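Local structure of mannose-6-phosphate isomerase (Helicobacter pylori, 2QH5) at residues A[156-159]-A[163-166]; A[127-132]-A[190-195]; A[183-188]-A[259-264]. The protein probably transfers a guanylyl group from GTP to alpha-D-mannose 1-phosphate, making GDP-mannose and diphosphate, the crystallised piece being its N-terminal nucleotidyltransferase part. All coordinates share one frame; numbering follows the deposited sequence.

Contact 1: A[156-159]-A[163-166]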
ATOM      1  N   GLU A 156       6.101 -12.255 -12.339  1.00 64.96           N
ATOM      2  CA  GLU A 156       6.047 -13.033 -13.574  1.00 64.73           C
ATOM      3  C   GLU A 156       4.604 -13.210 -13.993  1.00 59.02           C
ATOM      4  O   GLU A 156       3.826 -13.857 -13.297  1.00 57.33           O
ATOM      5  CB  GLU A 156       6.702 -14.409 -13.434  1.00 65.22           C
ATOM      6  CG  GLU A 156       6.736 -15.172 -14.763  1.00 67.29           C
ATOM      7  CD  GLU A 156       7.546 -16.456 -14.714  1.00 71.25           C
ATOM      8  OE1 GLU A 156       7.404 -17.282 -15.637  1.00 81.48           O
ATOM      9  OE2 GLU A 156       8.334 -16.640 -13.768  1.00 75.77           O
ATOM     10  N   SER A 157       4.247 -12.621 -15.125  1.00 55.06           N
ATOM     11  CA  SER A 157       2.917 -12.809 -15.675  0.50 58.03           C
ATOM     12  C   SER A 157       2.991 -12.886 -17.196  1.00 58.91           C
ATOM     13  O   SER A 157       3.242 -11.882 -17.870  1.00 60.01           O
ATOM     14  CB  SER A 157       1.964 -11.704 -15.221  0.50 55.65           C
ATOM     15  OG  SER A 157       1.710 -10.800 -16.271  0.50 57.66           O
ATOM     16  N   PRO A 158       2.794 -14.100 -17.745  1.00 63.98           N
ATOM     17  CA  PRO A 158       2.834 -14.256 -19.197  1.00 67.07           C
ATOM     18  C   PRO A 158       1.673 -13.526 -19.879  1.00 67.49           C
ATOM     19  O   PRO A 158       1.880 -12.865 -20.898  1.00 69.94           O
ATOM     20  CB  PRO A 158       2.717 -15.775 -19.391  1.00 69.66           C
ATOM     21  CG  PRO A 158       2.048 -16.282 -18.138  1.00 65.82           C
ATOM     22  CD  PRO A 158       2.535 -15.381 -17.051  1.00 66.68           C
ATOM     23  N   ASN A 159       0.481 -13.618 -19.289  1.00 67.76           N
ATOM     24  CA  ASN A 159      -0.741 -13.106 -19.898  1.00 67.35           C
ATOM     25  C   ASN A 159      -1.252 -11.780 -19.320  1.00 68.20           C
ATOM     26  O   ASN A 159      -2.352 -11.339 -19.662  1.00 65.57           O
ATOM     27  CB  ASN A 159      -1.841 -14.171 -19.821  1.00 67.01           C
ATOM     28  CG  ASN A 159      -2.187 -14.561 -18.391  1.00 68.67           C
ATOM     29  OD1 ASN A 159      -2.433 -13.703 -17.543  1.00 70.84           O
ATOM     30  ND2 ASN A 159      -2.224 -15.864 -18.122  1.00 56.06           N
ATOM     31  N   VAL A 163      -0.385 -14.522 -12.264  1.00 62.78           N
ATOM     32  CA  VAL A 163       1.030 -14.406 -11.917  1.00 63.47           C
ATOM     33  C   VAL A 163       1.606 -15.791 -11.623  1.00 61.33           C
ATOM     34  O   VAL A 163       1.073 -16.538 -10.800  1.00 63.87           O
ATOM     35  CB  VAL A 163       1.322 -13.336 -10.791  1.00 62.74           C
ATOM     36  CG1 VAL A 163       0.251 -12.254 -10.766  1.00 58.14           C
ATOM     37  CG2 VAL A 163       1.502 -13.959  -9.414  1.00 67.03           C
ATOM     38  N   LYS A 164       2.667 -16.141 -12.344  1.00 61.46           N
ATOM     39  CA  LYS A 164       3.309 -17.442 -12.188  1.00 65.14           C
ATOM     40  C   LYS A 164       4.137 -17.486 -10.911  1.00 64.08           C
ATOM     41  O   LYS A 164       4.197 -18.516 -10.239  1.00 63.92           O
ATOM     42  CB  LYS A 164       4.154 -17.800 -13.421  1.00 67.81           C
ATOM     43  CG  LYS A 164       3.318 -18.105 -14.664  1.00 72.57           C
ATOM     44  CD  LYS A 164       3.721 -19.427 -15.307  1.00 82.67           C
ATOM     45  CE  LYS A 164       4.751 -19.248 -16.417  1.00 86.80           C
ATOM     46  NZ  LYS A 164       4.108 -19.043 -17.747  1.00 88.19           N
ATOM     47  N   ARG A 165       4.774 -16.364 -10.587  1.00 65.40           N
ATOM     48  CA  ARG A 165       5.410 -16.182  -9.284  1.00 70.14           C
ATOM     49  C   ARG A 165       5.814 -14.730  -9.015  1.00 68.29           C
ATOM     50  O   ARG A 165       5.841 -13.887  -9.918  1.00 59.65           O
ATOM     51  CB  ARG A 165       6.614 -17.125  -9.081  1.00 71.00           C
ATOM     52  CG  ARG A 165       7.946 -16.533  -9.481  1.00 70.86           C
ATOM     53  CD  ARG A 165       8.474 -17.128 -10.751  1.00 77.24           C
ATOM     54  NE  ARG A 165       9.682 -17.910 -10.511  1.00 81.63           N
ATOM     55  CZ  ARG A 165      10.675 -18.052 -11.388  1.00 82.26           C
ATOM     56  NH1 ARG A 165      10.623 -17.461 -12.578  1.00 76.46           N
ATOM     57  NH2 ARG A 165      11.733 -18.782 -11.068  1.00 85.73           N
ATOM     58  N   PHE A 166       6.107 -14.466  -7.745  1.00 72.18           N
ATOM     59  CA  PHE A 166       6.582 -13.178  -7.281  1.00 74.73           C
ATOM     60  C   PHE A 166       7.999 -13.382  -6.770  1.00 76.75           C
ATOM     61  O   PHE A 166       8.233 -14.216  -5.893  1.00 77.98           O
ATOM     62  CB  PHE A 166       5.689 -12.696  -6.139  1.00 73.89           C
ATOM     63  CG  PHE A 166       5.746 -11.222  -5.898  1.00 73.90           C
ATOM     64  CD1 PHE A 166       4.651 -10.423  -6.198  1.00 75.80           C
ATOM     65  CD2 PHE A 166       6.887 -10.630  -5.360  1.00 77.94           C
ATOM     66  CE1 PHE A 166       4.695  -9.057  -5.975  1.00 78.72           C
ATOM     67  CE2 PHE A 166       6.942  -9.268  -5.135  1.00 77.19           C
ATOM     68  CZ  PHE A 166       5.843  -8.479  -5.443  1.00 78.27           C
TER

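Contact 2: A[127-132]-A[190-195]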
ATOM      1  N   LYS A 127     -10.595   0.431 -11.015  1.00 71.73           N
ATOM      2  CA  LYS A 127     -11.919  -0.205 -11.124  1.00 71.43           C
ATOM      3  C   LYS A 127     -11.846  -1.682 -11.514  1.00 65.71           C
ATOM      4  O   LYS A 127     -12.690  -2.481 -11.091  1.00 57.99           O
ATOM      5  CB  LYS A 127     -12.859   0.577 -12.049  1.00 74.12           C
ATOM      6  CG  LYS A 127     -13.574   1.728 -11.322  1.00 88.31           C
ATOM      7  CD  LYS A 127     -15.055   1.865 -11.705  1.00 93.46           C
ATOM      8  CE  LYS A 127     -15.301   3.021 -12.678  1.00100.20           C
ATOM      9  NZ  LYS A 127     -14.827   2.752 -14.072  1.00100.81           N
ATOM     10  N   LYS A 128     -10.826  -2.027 -12.303  1.00 63.36           N
ATOM     11  CA  LYS A 128     -10.498  -3.418 -12.615  1.00 65.81           C
ATOM     12  C   LYS A 128     -10.076  -4.164 -11.348  1.00 66.86           C
ATOM     13  O   LYS A 128     -10.672  -5.187 -10.995  1.00 72.13           O
ATOM     14  CB  LYS A 128      -9.376  -3.501 -13.659  1.00 66.25           C
ATOM     15  CG  LYS A 128      -9.790  -3.224 -15.100  1.00 63.58           C
ATOM     16  CD  LYS A 128      -8.599  -3.428 -16.037  1.00 67.88           C
ATOM     17  CE  LYS A 128      -8.992  -3.361 -17.507  1.00 70.29           C
ATOM     18  NZ  LYS A 128      -9.048  -1.961 -18.018  1.00 78.52           N
ATOM     19  N   ALA A 129      -9.059  -3.634 -10.662  1.00 63.21           N
ATOM     20  CA  ALA A 129      -8.535  -4.225  -9.423  1.00 52.07           C
ATOM     21  C   ALA A 129      -9.610  -4.448  -8.371  1.00 51.49           C
ATOM     22  O   ALA A 129      -9.598  -5.467  -7.679  1.00 52.82           O
ATOM     23  CB  ALA A 129      -7.445  -3.371  -8.866  1.00 50.46           C
ATOM     24  N   ILE A 130     -10.534  -3.492  -8.257  1.00 50.12           N
ATOM     25  CA  ILE A 130     -11.674  -3.606  -7.353  1.00 54.63           C
ATOM     26  C   ILE A 130     -12.534  -4.823  -7.679  1.00 61.25           C
ATOM     27  O   ILE A 130     -12.969  -5.549  -6.776  1.00 67.10           O
ATOM     28  CB  ILE A 130     -12.556  -2.335  -7.396  1.00 55.51           C
ATOM     29  CG1 ILE A 130     -11.785  -1.116  -6.874  1.00 58.80           C
ATOM     30  CG2 ILE A 130     -13.849  -2.535  -6.602  1.00 57.26           C
ATOM     31  CD1 ILE A 130     -11.504  -1.146  -5.385  1.00 65.47           C
ATOM     32  N   ASP A 131     -12.773  -5.048  -8.971  1.00 66.96           N
ATOM     33  CA  ASP A 131     -13.634  -6.148  -9.396  1.00 65.81           C
ATOM     34  C   ASP A 131     -13.013  -7.500  -9.044  1.00 61.12           C
ATOM     35  O   ASP A 131     -13.697  -8.369  -8.493  1.00 57.59           O
ATOM     36  CB  ASP A 131     -13.976  -6.050 -10.884  1.00 71.63           C
ATOM     37  CG  ASP A 131     -15.242  -6.818 -11.241  1.00 86.92           C
ATOM     38  OD1 ASP A 131     -16.334  -6.432 -10.752  1.00 91.39           O
ATOM     39  OD2 ASP A 131     -15.146  -7.807 -12.005  1.00 90.50           O
ATOM     40  N   LEU A 132     -11.715  -7.650  -9.322  1.00 55.81           N
ATOM     41  CA  LEU A 132     -10.947  -8.843  -8.919  1.00 55.32           C
ATOM     42  C   LEU A 132     -10.939  -9.070  -7.409  1.00 58.67           C
ATOM     43  O   LEU A 132     -11.002 -10.211  -6.949  1.00 61.66           O
ATOM     44  CB  LEU A 132      -9.502  -8.762  -9.412  1.00 53.28           C
ATOM     45  CG  LEU A 132      -9.253  -8.803 -10.916  1.00 52.98           C
ATOM     46  CD1 LEU A 132      -7.827  -8.388 -11.251  1.00 52.27           C
ATOM     47  CD2 LEU A 132      -9.569 -10.184 -11.462  1.00 50.67           C
ATOM     48  N   MET A 190       1.642  -0.915  -5.056  1.00 52.14           N
ATOM     49  CA  MET A 190       0.209  -0.700  -4.793  1.00 51.97           C
ATOM     50  C   MET A 190      -0.516  -2.039  -4.685  1.00 53.12           C
ATOM     51  O   MET A 190      -0.036  -3.037  -5.219  1.00 61.08           O
ATOM     52  CB  MET A 190      -0.441   0.097  -5.919  1.00 50.88           C
ATOM     53  CG  MET A 190       0.249   1.390  -6.299  1.00 54.99           C
ATOM     54  SD  MET A 190      -0.687   2.240  -7.579  1.00 56.84           S
ATOM     55  CE  MET A 190      -2.374   1.887  -7.057  1.00 42.28           C
ATOM     56  N   PHE A 191      -1.677  -2.057  -4.022  1.00 49.69           N
ATOM     57  CA  PHE A 191      -2.412  -3.297  -3.766  1.00 47.38           C
ATOM     58  C   PHE A 191      -3.881  -3.026  -3.552  1.00 49.35           C
ATOM     59  O   PHE A 191      -4.235  -2.001  -2.989  1.00 53.11           O
ATOM     60  CB  PHE A 191      -1.903  -4.012  -2.509  1.00 45.60           C
ATOM     61  CG  PHE A 191      -0.495  -4.496  -2.608  1.00 47.31           C
ATOM     62  CD1 PHE A 191       0.512  -3.865  -1.892  1.00 48.99           C
ATOM     63  CD2 PHE A 191      -0.168  -5.571  -3.424  1.00 50.15           C
ATOM     64  CE1 PHE A 191       1.822  -4.291  -1.993  1.00 44.53           C
ATOM     65  CE2 PHE A 191       1.143  -6.006  -3.532  1.00 48.96           C
ATOM     66  CZ  PHE A 191       2.140  -5.368  -2.813  1.00 52.61           C
ATOM     67  N   VAL A 192      -4.733  -3.953  -3.992  1.00 48.76           N
ATOM     68  CA  VAL A 192      -6.160  -3.930  -3.661  1.00 42.33           C
ATOM     69  C   VAL A 192      -6.571  -5.320  -3.200  1.00 39.34           C
ATOM     70  O   VAL A 192      -6.109  -6.319  -3.747  1.00 41.99           O
ATOM     71  CB  VAL A 192      -7.062  -3.474  -4.850  1.00 39.98           C
ATOM     72  CG1 VAL A 192      -8.524  -3.385  -4.416  1.00 38.55           C
ATOM     73  CG2 VAL A 192      -6.608  -2.122  -5.407  1.00 41.55           C
ATOM     74  N   PHE A 193      -7.401  -5.373  -2.165  1.00 34.19           N
ATOM     75  CA  PHE A 193      -7.935  -6.614  -1.603  1.00 37.03           C
ATOM     76  C   PHE A 193      -8.985  -6.264  -0.568  1.00 44.74           C
ATOM     77  O   PHE A 193      -8.994  -5.150  -0.045  1.00 52.49           O
ATOM     78  CB  PHE A 193      -6.858  -7.507  -0.947  1.00 41.56           C
ATOM     79  CG  PHE A 193      -5.655  -6.759  -0.396  1.00 46.06           C
ATOM     80  CD1 PHE A 193      -5.781  -5.846   0.653  1.00 41.58           C
ATOM     81  CD2 PHE A 193      -4.385  -6.999  -0.921  1.00 49.42           C
ATOM     82  CE1 PHE A 193      -4.672  -5.173   1.144  1.00 49.10           C
ATOM     83  CE2 PHE A 193      -3.261  -6.337  -0.428  1.00 45.67           C
ATOM     84  CZ  PHE A 193      -3.402  -5.416   0.594  1.00 46.46           C
ATOM     85  N   GLN A 194      -9.874  -7.205  -0.275  1.00 40.79           N
ATOM     86  CA  GLN A 194     -10.782  -7.041   0.843  1.00 45.27           C
ATOM     87  C   GLN A 194      -9.990  -7.264   2.137  1.00 50.50           C
ATOM     88  O   GLN A 194      -9.033  -8.042   2.152  1.00 55.51           O
ATOM     89  CB  GLN A 194     -11.930  -8.036   0.726  1.00 42.01           C
ATOM     90  CG  GLN A 194     -13.045  -7.825   1.713  1.00 42.82           C
ATOM     91  CD  GLN A 194     -13.771  -9.103   2.036  1.00 47.86           C
ATOM     92  OE1 GLN A 194     -13.247  -9.982   2.734  1.00 56.69           O
ATOM     93  NE2 GLN A 194     -14.990  -9.223   1.530  1.00 43.75           N
ATOM     94  N   ALA A 195     -10.376  -6.565   3.206  1.00 50.19           N
ATOM     95  CA  ALA A 195      -9.675  -6.634   4.488  1.00 51.40           C
ATOM     96  C   ALA A 195      -9.655  -8.055   5.049  1.00 54.38           C
ATOM     97  O   ALA A 195      -8.603  -8.560   5.450  1.00 58.83           O
ATOM     98  CB  ALA A 195     -10.298  -5.673   5.482  1.00 52.79           C
TER

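Contact 3: A[183-188]-A[259-264]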
ATOM      1  N   GLY A 183       7.440 -11.007 -20.312  1.00 94.82           N
ATOM      2  CA  GLY A 183       6.340 -11.377 -19.422  1.00 90.18           C
ATOM      3  C   GLY A 183       6.676 -11.108 -17.962  1.00 87.37           C
ATOM      4  O   GLY A 183       6.132 -11.754 -17.056  1.00 81.91           O
ATOM      5  N   PHE A 184       7.579 -10.153 -17.744  1.00 85.11           N
ATOM      6  CA  PHE A 184       7.966  -9.718 -16.404  1.00 81.73           C
ATOM      7  C   PHE A 184       7.661  -8.242 -16.180  1.00 81.17           C
ATOM      8  O   PHE A 184       7.954  -7.398 -17.033  1.00 82.18           O
ATOM      9  CB  PHE A 184       9.444 -10.004 -16.143  1.00 77.86           C
ATOM     10  CG  PHE A 184       9.694 -11.352 -15.546  1.00 77.40           C
ATOM     11  CD1 PHE A 184      10.026 -12.431 -16.351  1.00 78.43           C
ATOM     12  CD2 PHE A 184       9.577 -11.548 -14.174  1.00 78.46           C
ATOM     13  CE1 PHE A 184      10.250 -13.685 -15.799  1.00 81.40           C
ATOM     14  CE2 PHE A 184       9.803 -12.796 -13.610  1.00 78.41           C
ATOM     15  CZ  PHE A 184      10.141 -13.868 -14.423  1.00 80.69           C
ATOM     16  N   TYR A 185       7.066  -7.947 -15.028  1.00 80.76           N
ATOM     17  CA  TYR A 185       6.678  -6.587 -14.668  1.00 80.79           C
ATOM     18  C   TYR A 185       7.292  -6.181 -13.323  1.00 79.05           C
ATOM     19  O   TYR A 185       7.536  -7.025 -12.454  1.00 76.22           O
ATOM     20  CB  TYR A 185       5.153  -6.468 -14.573  1.00 83.27           C
ATOM     21  CG  TYR A 185       4.367  -6.767 -15.836  1.00 86.65           C
ATOM     22  CD1 TYR A 185       3.772  -5.739 -16.569  1.00 88.43           C
ATOM     23  CD2 TYR A 185       4.177  -8.075 -16.275  1.00 89.35           C
ATOM     24  CE1 TYR A 185       3.031  -6.008 -17.715  1.00 86.97           C
ATOM     25  CE2 TYR A 185       3.446  -8.352 -17.424  1.00 88.13           C
ATOM     26  CZ  TYR A 185       2.874  -7.317 -18.136  1.00 87.33           C
ATOM     27  OH  TYR A 185       2.148  -7.601 -19.270  1.00 88.01           O
ATOM     28  N   PHE A 186       7.545  -4.884 -13.160  1.00 78.24           N
ATOM     29  CA  PHE A 186       7.894  -4.331 -11.854  1.00 76.68           C
ATOM     30  C   PHE A 186       6.641  -4.290 -11.001  1.00 70.94           C
ATOM     31  O   PHE A 186       5.583  -3.850 -11.457  1.00 68.62           O
ATOM     32  CB  PHE A 186       8.431  -2.899 -11.974  1.00 78.48           C
ATOM     33  CG  PHE A 186       9.867  -2.807 -12.419  1.00 81.43           C
ATOM     34  CD1 PHE A 186      10.839  -3.647 -11.880  1.00 81.98           C
ATOM     35  CD2 PHE A 186      10.252  -1.848 -13.355  1.00 80.73           C
ATOM     36  CE1 PHE A 186      12.168  -3.549 -12.281  1.00 81.94           C
ATOM     37  CE2 PHE A 186      11.575  -1.744 -13.762  1.00 80.78           C
ATOM     38  CZ  PHE A 186      12.537  -2.595 -13.222  1.00 81.07           C
ATOM     39  N   ASN A 187       6.756  -4.751  -9.764  1.00 67.32           N
ATOM     40  CA  ASN A 187       5.685  -4.548  -8.804  1.00 66.42           C
ATOM     41  C   ASN A 187       5.590  -3.071  -8.420  1.00 65.69           C
ATOM     42  O   ASN A 187       6.580  -2.458  -8.014  1.00 71.05           O
ATOM     43  CB  ASN A 187       5.887  -5.418  -7.566  1.00 63.42           C
ATOM     44  CG  ASN A 187       4.838  -5.165  -6.510  1.00 63.62           C
ATOM     45  OD1 ASN A 187       3.692  -4.818  -6.820  1.00 67.21           O
ATOM     46  ND2 ASN A 187       5.224  -5.318  -5.249  1.00 63.08           N
ATOM     47  N   SER A 188       4.396  -2.507  -8.553  1.00 63.90           N
ATOM     48  CA  SER A 188       4.189  -1.090  -8.296  1.00 62.65           C
ATOM     49  C   SER A 188       4.262  -0.786  -6.810  1.00 64.38           C
ATOM     50  O   SER A 188       4.560   0.338  -6.416  1.00 72.00           O
ATOM     51  CB  SER A 188       2.838  -0.638  -8.838  1.00 62.55           C
ATOM     52  OG  SER A 188       1.789  -1.116  -8.020  1.00 59.89           O
ATOM     53  N   MET A 259      -2.900  -9.747 -11.383  1.00 54.99           N
ATOM     54  CA  MET A 259      -2.194  -8.524 -11.736  1.00 55.80           C
ATOM     55  C   MET A 259      -3.064  -7.647 -12.633  1.00 62.66           C
ATOM     56  O   MET A 259      -3.927  -8.150 -13.354  1.00 67.97           O
ATOM     57  CB  MET A 259      -0.886  -8.866 -12.449  1.00 54.45           C
ATOM     58  CG  MET A 259       0.157  -7.763 -12.419  1.00 57.80           C
ATOM     59  SD  MET A 259       1.518  -8.060 -13.559  1.00 53.89           S
ATOM     60  CE  MET A 259       0.789  -7.372 -15.038  1.00 67.37           C
ATOM     61  N   VAL A 260      -2.855  -6.335 -12.557  1.00 64.92           N
ATOM     62  CA  VAL A 260      -3.446  -5.368 -13.487  1.00 65.10           C
ATOM     63  C   VAL A 260      -2.314  -4.456 -13.964  1.00 70.08           C
ATOM     64  O   VAL A 260      -1.532  -3.978 -13.152  1.00 72.84           O
ATOM     65  CB  VAL A 260      -4.570  -4.529 -12.820  1.00 61.43           C
ATOM     66  CG1 VAL A 260      -5.218  -3.586 -13.825  1.00 60.91           C
ATOM     67  CG2 VAL A 260      -5.628  -5.427 -12.210  1.00 53.76           C
ATOM     68  N   GLU A 261      -2.208  -4.228 -15.270  1.00 76.70           N
ATOM     69  CA  GLU A 261      -1.121  -3.401 -15.816  1.00 82.92           C
ATOM     70  C   GLU A 261      -1.307  -1.912 -15.531  1.00 86.41           C
ATOM     71  O   GLU A 261      -2.397  -1.365 -15.715  1.00 88.88           O
ATOM     72  CB  GLU A 261      -0.984  -3.606 -17.326  1.00 84.85           C
ATOM     73  CG  GLU A 261      -0.666  -5.026 -17.756  1.00 87.01           C
ATOM     74  CD  GLU A 261      -0.942  -5.257 -19.229  1.00 87.45           C
ATOM     75  OE1 GLU A 261      -0.633  -4.362 -20.044  1.00 82.98           O
ATOM     76  OE2 GLU A 261      -1.470  -6.337 -19.572  1.00 90.28           O
ATOM     77  N   LEU A 262      -0.238  -1.266 -15.076  1.00 92.22           N
ATOM     78  CA  LEU A 262      -0.236   0.183 -14.895  1.00 99.44           C
ATOM     79  C   LEU A 262       0.509   0.873 -16.030  1.00105.86           C
ATOM     80  O   LEU A 262       1.745   0.901 -16.063  1.00106.27           O
ATOM     81  CB  LEU A 262       0.358   0.584 -13.539  1.00 97.60           C
ATOM     82  CG  LEU A 262      -0.623   0.880 -12.400  1.00 99.15           C
ATOM     83  CD1 LEU A 262       0.124   1.140 -11.105  1.00 99.57           C
ATOM     84  CD2 LEU A 262      -1.521   2.064 -12.735  1.00 97.62           C
ATOM     85  N   ASN A 263      -0.261   1.413 -16.970  1.00112.02           N
ATOM     86  CA  ASN A 263       0.286   2.178 -18.080  1.00116.88           C
ATOM     87  C   ASN A 263      -0.152   3.625 -17.912  1.00117.60           C
ATOM     88  O   ASN A 263      -1.052   4.098 -18.611  1.00117.13           O
ATOM     89  CB  ASN A 263      -0.210   1.613 -19.415  1.00118.78           C
ATOM     90  CG  ASN A 263      -0.402   0.104 -19.378  1.00121.19           C
ATOM     91  OD1 ASN A 263       0.461  -0.634 -18.902  1.00123.51           O
ATOM     92  ND2 ASN A 263      -1.542  -0.360 -19.884  1.00122.50           N
ATOM     93  N   ALA A 264       0.478   4.318 -16.968  1.00117.61           N
ATOM     94  CA  ALA A 264       0.032   5.653 -16.579  1.00118.04           C
ATOM     95  C   ALA A 264       1.178   6.633 -16.297  1.00118.24           C
ATOM     96  O   ALA A 264       0.968   7.662 -15.650  1.00117.00           O
ATOM     97  CB  ALA A 264      -0.906   5.557 -15.375  1.00115.74           C
TER

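Contact 1: A[156-159]-A[163-166]
Glu-156, the last residue of strand 153-156, meets Lys-164 and Arg-165 across a short chain reversal, with both backbone and side chain engaged. Its N-H gives a nearly straight bond to the Arg-165 carbonyl, N to O 2.9 Å at 166°. Glu-156 O in turn accepts Lys-164 N at 2.7 Å, the donor tilted out of the carbonyl plane, and the same O takes a CA-H...O contact from Val-163 CA at 3.2 Å.

Along the glutamate side chain, CB lies over the Arg-165 backbone, nearest its O, and CG reaches Lys-164 CB at 3.9 Å. With CG anti to the backbone N (chi1 -176°) and the chain extended beyond it, the carboxylate is carried out between the two basic side chains. Its two oxygens divide the work: OE1 lies 3.4 Å from Lys-164 CE, whereas OE2 forms a salt bridge with Arg-165, 2.7 Å from NH1 but 3.7 Å from NE, a one-nitrogen grip. The carboxylate and guanidinium planes are not coplanar, standing 61° apart. Lys-164 bends back over Pro-158, its NZ 3.5 Å from the proline CG.

The reversal lies at the surface, joining strands 153-156 and 165-168. Val-163 packs on Ile-257 and Met-259 of strand 257-261, and Phe-166 on helix 246-251. On the face of the Glu-156 and Arg-165 side chains lies Phe-184 of strand 184-194.

Contact 2: A[127-132]-A[190-195]
Helix-on-sheet packing in a nucleotidyltransferase domain of the GT-A type brings Ala-129 and Ile-130 of helix 119-134 against Val-192 of strand 184-194. The backbones come close, Ala-129 CA to Val-192 CA 6.2 Å, as the small alanine allows. The packing is apolar: two methyl pairs account for the side-chain contacts, and the two segments bury 119 Å² between them.

Val-192 serves both helix residues with different branches. Its CG1 is placed anti to the backbone N (chi1 -176°), which leaves CG2 beside that N; the two methyls therefore spread over neighbouring positions on the helix. CG2 meets Ala-129 CB at 3.8 Å, and the valine CB itself is 4.0 Å from that same methyl. CG1 instead receives Ile-130 CD1 at 3.9 Å and also passes 4.0 Å from the Ala-129 backbone O. The roles of the two helix residues differ. Ala-129 points its CB at the strand, whereas Ile-130 starts out away from it and reaches back with the end of its longer branch, bent at chi2 (-70°), to lay CD1 beside the valine.

Phe-191 and Phe-193 turn to the opposite face of the strand, where both touch Met-251 of helix 246-251; Phe-193 also stacks on Phe-198. On the helix 119-134 side, Ala-129 packs on Val-139 and Phe-141 of strand 138-144, and Ile-130 on Leu-106 and Ile-108 of strand 106-111. Both of these strands pair antiparallel with strand 184-194, so the helix covers all three.

Contact 3: A[183-188]-A[259-264]
A Met-aromatic contact between Tyr-185 and Met-259 dominates the meeting of strands 184-194 and 257-261 in the mixed sheet of this GT-A type domain. The two strands flank strand 138-144, with which each pairs, and meet each other through side chains. The touching parts run 74° apart end to end, and their nearest CA atoms are 8.0 Å apart (Ser-188 to Leu-262).

The CH-pi part is almost exactly centred: Met-259 CE stands 3.5 Å from the Tyr-185 ring centroid and only 1° off the ring normal. A position so near the axis puts the methyl at a similar distance from all six ring carbons. The sulfur-aromatic part is more displaced, with SD 4.2 Å from the same centroid and 26° off the normal, toward the CG and CD2 side. The bend at chi3 of Met-259 turns CE from SD onto the ring centre. Tyr-185 and Met-259 cross at about a right angle.

Van der Waals contacts flank this pair. Glu-261 brings its aliphatic CG obliquely to Tyr-185 CE1 at 3.8 Å. Its OE2 and the tyrosine OH are also 3.8 Å apart, too far to count as a hydrogen bond.

Further along the strand, Ser-188 OG accepts the backbone N of Met-190, two residues on. Across the contact, Ser-188 CB packs against Leu-262 CD1 at 4.0 Å.

Overall arrangement
From the N terminus, the first contact residues met lie on helix 119-134, one half of contact 2, which closes only when the chain reaches strand 184-194. Within that long loop lies contact 1, a local reversal whose two segments are three residues apart. Contact 3 opens after contact 1 has closed, and its segments alternate with those of contact 2, so these two loops cross. Strand 184-194 serves both: its start in contact 3, its end in contact 2. Contacts 1 and 3 join directly, Ser-157 N lying 2.8 Å from Gly-183 O in a probable hydrogen bond. Contacts 2 and 3 meet where Leu-132 and Lys-128 pack on Val-260, linking helix 119-134 to strand 257-261.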